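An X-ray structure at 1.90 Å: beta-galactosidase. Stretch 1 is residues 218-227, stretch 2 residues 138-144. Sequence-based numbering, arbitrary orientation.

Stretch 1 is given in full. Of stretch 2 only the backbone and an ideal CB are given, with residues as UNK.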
# COMPACT_ATOMS: atom_id res chain seq x y z
N GLN A 218 -15.61 -49.96 0.58
CA GLN A 218 -15.17 -50.69 -0.61
C GLN A 218 -13.64 -50.72 -0.71
O GLN A 218 -13.06 -51.72 -1.18
CB GLN A 218 -15.78 -50.11 -1.91
CG GLN A 218 -17.30 -49.96 -1.95
CD GLN A 218 -18.08 -51.14 -1.37
OE1 GLN A 218 -17.94 -52.29 -1.82
NE2 GLN A 218 -18.91 -50.87 -0.38
N VAL A 219 -12.97 -49.65 -0.27
CA VAL A 219 -11.50 -49.65 -0.16
C VAL A 219 -11.06 -50.69 0.87
O VAL A 219 -10.15 -51.47 0.61
CB VAL A 219 -10.91 -48.26 0.17
CG1 VAL A 219 -9.38 -48.32 0.23
CG2 VAL A 219 -11.35 -47.22 -0.87
N VAL A 220 -11.72 -50.70 2.03
CA VAL A 220 -11.45 -51.69 3.09
C VAL A 220 -11.57 -53.11 2.53
O VAL A 220 -10.64 -53.92 2.71
CB VAL A 220 -12.38 -51.51 4.32
CG1 VAL A 220 -12.17 -52.60 5.36
CG2 VAL A 220 -12.16 -50.13 4.94
N ALA A 221 -12.67 -53.40 1.84
CA ALA A 221 -12.94 -54.73 1.26
C ALA A 221 -11.93 -55.14 0.17
O ALA A 221 -11.46 -56.28 0.15
CB ALA A 221 -14.35 -54.80 0.70
N PHE A 222 -11.62 -54.20 -0.72
CA PHE A 222 -10.62 -54.39 -1.79
C PHE A 222 -9.26 -54.76 -1.22
O PHE A 222 -8.57 -55.66 -1.73
CB PHE A 222 -10.52 -53.12 -2.63
CG PHE A 222 -9.59 -53.21 -3.82
CD1 PHE A 222 -8.24 -52.90 -3.68
CD2 PHE A 222 -10.08 -53.53 -5.08
CE1 PHE A 222 -7.39 -52.94 -4.78
CE2 PHE A 222 -9.23 -53.57 -6.18
CZ PHE A 222 -7.88 -53.28 -6.03
N ASN A 223 -8.86 -54.05 -0.16
CA ASN A 223 -7.59 -54.30 0.51
C ASN A 223 -7.61 -55.63 1.28
O ASN A 223 -6.63 -56.39 1.24
CB ASN A 223 -7.26 -53.14 1.46
CG ASN A 223 -5.91 -53.31 2.15
OD1 ASN A 223 -4.87 -53.32 1.50
ND2 ASN A 223 -5.94 -53.45 3.48
N LYS A 224 -8.72 -55.90 1.96
CA LYS A 224 -8.87 -57.10 2.78
C LYS A 224 -8.75 -58.40 1.97
O LYS A 224 -8.20 -59.40 2.47
CB LYS A 224 -10.20 -57.06 3.54
CG LYS A 224 -10.48 -58.22 4.49
CD LYS A 224 -9.31 -58.48 5.44
CE LYS A 224 -9.74 -59.15 6.74
NZ LYS A 224 -10.33 -60.51 6.54
N LEU A 225 -9.22 -58.41 0.72
CA LEU A 225 -9.09 -59.61 -0.09
C LEU A 225 -7.61 -59.93 -0.37
O LEU A 225 -7.23 -61.10 -0.36
CB LEU A 225 -9.94 -59.55 -1.37
CG LEU A 225 -9.42 -59.05 -2.72
CD1 LEU A 225 -8.46 -60.03 -3.39
CD2 LEU A 225 -10.61 -58.78 -3.63
N GLN A 226 -6.80 -58.90 -0.58
CA GLN A 226 -5.36 -59.09 -0.79
C GLN A 226 -4.67 -59.52 0.50
O GLN A 226 -3.85 -60.44 0.49
CB GLN A 226 -4.71 -57.82 -1.37
CG GLN A 226 -5.33 -57.37 -2.70
CD GLN A 226 -4.46 -56.41 -3.51
OE1 GLN A 226 -3.24 -56.35 -3.33
NE2 GLN A 226 -5.08 -55.66 -4.40
N VAL A 227 -5.02 -58.88 1.61
CA VAL A 227 -4.46 -59.23 2.92
C VAL A 227 -4.71 -60.72 3.27
O VAL A 227 -3.81 -61.41 3.74
CB VAL A 227 -5.04 -58.32 4.04
CG1 VAL A 227 -4.77 -58.87 5.44
CG2 VAL A 227 -4.48 -56.90 3.92
N UNK A 138 3.58 -54.57 -0.13
CA UNK A 138 2.71 -53.39 -0.28
C UNK A 138 1.51 -53.78 -1.12
O UNK A 138 1.68 -54.24 -2.26
CB UNK A 138 3.46 -52.22 -0.92
N UNK A 139 0.30 -53.61 -0.59
CA UNK A 139 -0.91 -53.83 -1.38
C UNK A 139 -1.16 -52.65 -2.31
O UNK A 139 -1.21 -51.51 -1.86
CB UNK A 139 -2.12 -54.05 -0.47
N UNK A 140 -1.28 -52.91 -3.61
CA UNK A 140 -1.70 -51.88 -4.57
C UNK A 140 -0.68 -50.70 -4.52
O UNK A 140 0.54 -50.94 -4.38
CB UNK A 140 -3.12 -51.40 -4.26
N UNK A 141 -1.15 -49.46 -4.66
CA UNK A 141 -0.30 -48.27 -4.60
C UNK A 141 -1.17 -47.03 -4.46
O UNK A 141 -1.88 -46.67 -5.40
CB UNK A 141 0.59 -48.17 -5.84
N UNK A 142 -1.13 -46.40 -3.29
CA UNK A 142 -1.80 -45.12 -3.03
C UNK A 142 -3.29 -45.18 -3.36
O UNK A 142 -3.77 -44.48 -4.26
CB UNK A 142 -1.14 -44.00 -3.84
N UNK A 143 -4.00 -46.02 -2.62
CA UNK A 143 -5.46 -46.08 -2.68
C UNK A 143 -5.99 -44.66 -2.62
O UNK A 143 -5.57 -43.89 -1.76
CB UNK A 143 -6.04 -46.93 -1.55
N UNK A 144 -6.89 -44.32 -3.54
CA UNK A 144 -7.57 -43.03 -3.52
C UNK A 144 -6.88 -41.92 -4.30
O UNK A 144 -7.53 -40.91 -4.60
CB UNK A 144 -7.74 -42.58 -2.07

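Stretch 1 is a helix that turns Val219, Phe222, Asn223 and Gln226 toward stretch 2, which has no regular helix or strand over most of its length.

Position 138 points its CA-to-CB bond away from the helix. No atom of stretch 1 lies within 5.5 Å of the ideal CB, so the helix sets no preference. The residue is Gln138. Gln138 NE2 donates to the backbone O of position 140 at 2.9 Å, a bond within the stretch.

Position 139 points toward the helix. The ideal CB is 3.5 Å from Asn223 OD1 and 3.8 Å from Gln226 OE1. Two carbonyl oxygens this close favor a short side chain with a donor; serine, threonine or perhaps cysteine would suit. The residue is Thr139. With chi1 in the p well, Thr139 OG1 donates to Asn223 OD1 at 2.9 Å.

Position 140 has a positive phi, 59°, with psi at -143°. Such angles are easiest for glycine, but the CB points toward the helix with room around it: Phe222 CE1 is 4.6 Å from the ideal CB and Gln226 NE2 4.7 Å. A small or medium side chain would fit, apolar against the ring or polar near the amide. The residue is Asp140. Its OD2 approaches Phe222 CE1 at 3.4 Å, at the ring edge and near the ring plane, where the hydrogens carry a slight positive charge. Asp140 OD1 accepts from the backbone N of position 141 at 2.8 Å.

Positions 141 and 142 are out of reach of stretch 1, which cannot discriminate among side chains there. Position 142 also has a positive phi, 54°, where asparagine or glycine is more usual. The residues are Asn141 and Glu142.

Position 143 points toward the helix, with its ideal CB 4.0 Å from Val219 CG1. Beyond lie the Phe222 ring and, farther along, Asn223 OD1. A long side chain is needed to span this, apolar along its length; phenylalanine, leucine or methionine could cover the apolar part, but a donor at the tip would also meet the oxygen. The residue is Tyr143, which has the largest covered area in the stretch. Val219 CG1 makes an off-centre CH-pi contact, 4.3 Å from the Tyr143 ring centroid. Phe222 CD1 meets Tyr143 CE1 at 3.7 Å, with the ring planes nearly perpendicular. Tyr143 OH donates to Asn223 OD1 at 2.7 Å, so this oxygen accepts from both Thr139 and Tyr143.

Position 144 has phi 90° and psi -15°. A CB would jam against the preceding carbonyl O, which calls for glycine. The residue is Gly144.

Stretch 2 138-144: QTDNEYG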
# COMPACT_ATOMS: atom_id res chain seq x y z
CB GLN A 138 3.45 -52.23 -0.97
CG GLN A 138 2.57 -51.00 -1.21
CD GLN A 138 3.29 -49.90 -1.95
OE1 GLN A 138 4.14 -49.23 -1.39
NE2 GLN A 138 2.94 -49.69 -3.23
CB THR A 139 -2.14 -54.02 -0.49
OG1 THR A 139 -2.23 -52.94 0.45
CG2 THR A 139 -2.06 -55.35 0.25
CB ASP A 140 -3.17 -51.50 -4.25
CG ASP A 140 -3.91 -50.83 -5.42
OD1 ASP A 140 -3.83 -49.57 -5.51
OD2 ASP A 140 -4.63 -51.53 -6.17
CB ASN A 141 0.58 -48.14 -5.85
CG ASN A 141 1.61 -47.03 -5.71
OD1 ASN A 141 2.64 -47.20 -5.02
ND2 ASN A 141 1.34 -45.88 -6.33
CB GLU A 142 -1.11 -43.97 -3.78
CG GLU A 142 0.30 -43.62 -3.28
CD GLU A 142 0.83 -42.31 -3.86
OE1 GLU A 142 0.51 -42.01 -5.03
OE2 GLU A 142 1.57 -41.58 -3.15
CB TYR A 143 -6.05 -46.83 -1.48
CG TYR A 143 -5.80 -48.32 -1.39
CD1 TYR A 143 -5.89 -49.14 -2.51
CD2 TYR A 143 -5.55 -48.92 -0.16
CE1 TYR A 143 -5.69 -50.52 -2.41
CE2 TYR A 143 -5.35 -50.29 -0.05
CZ TYR A 143 -5.42 -51.09 -1.18
OH TYR A 143 -5.22 -52.45 -1.06
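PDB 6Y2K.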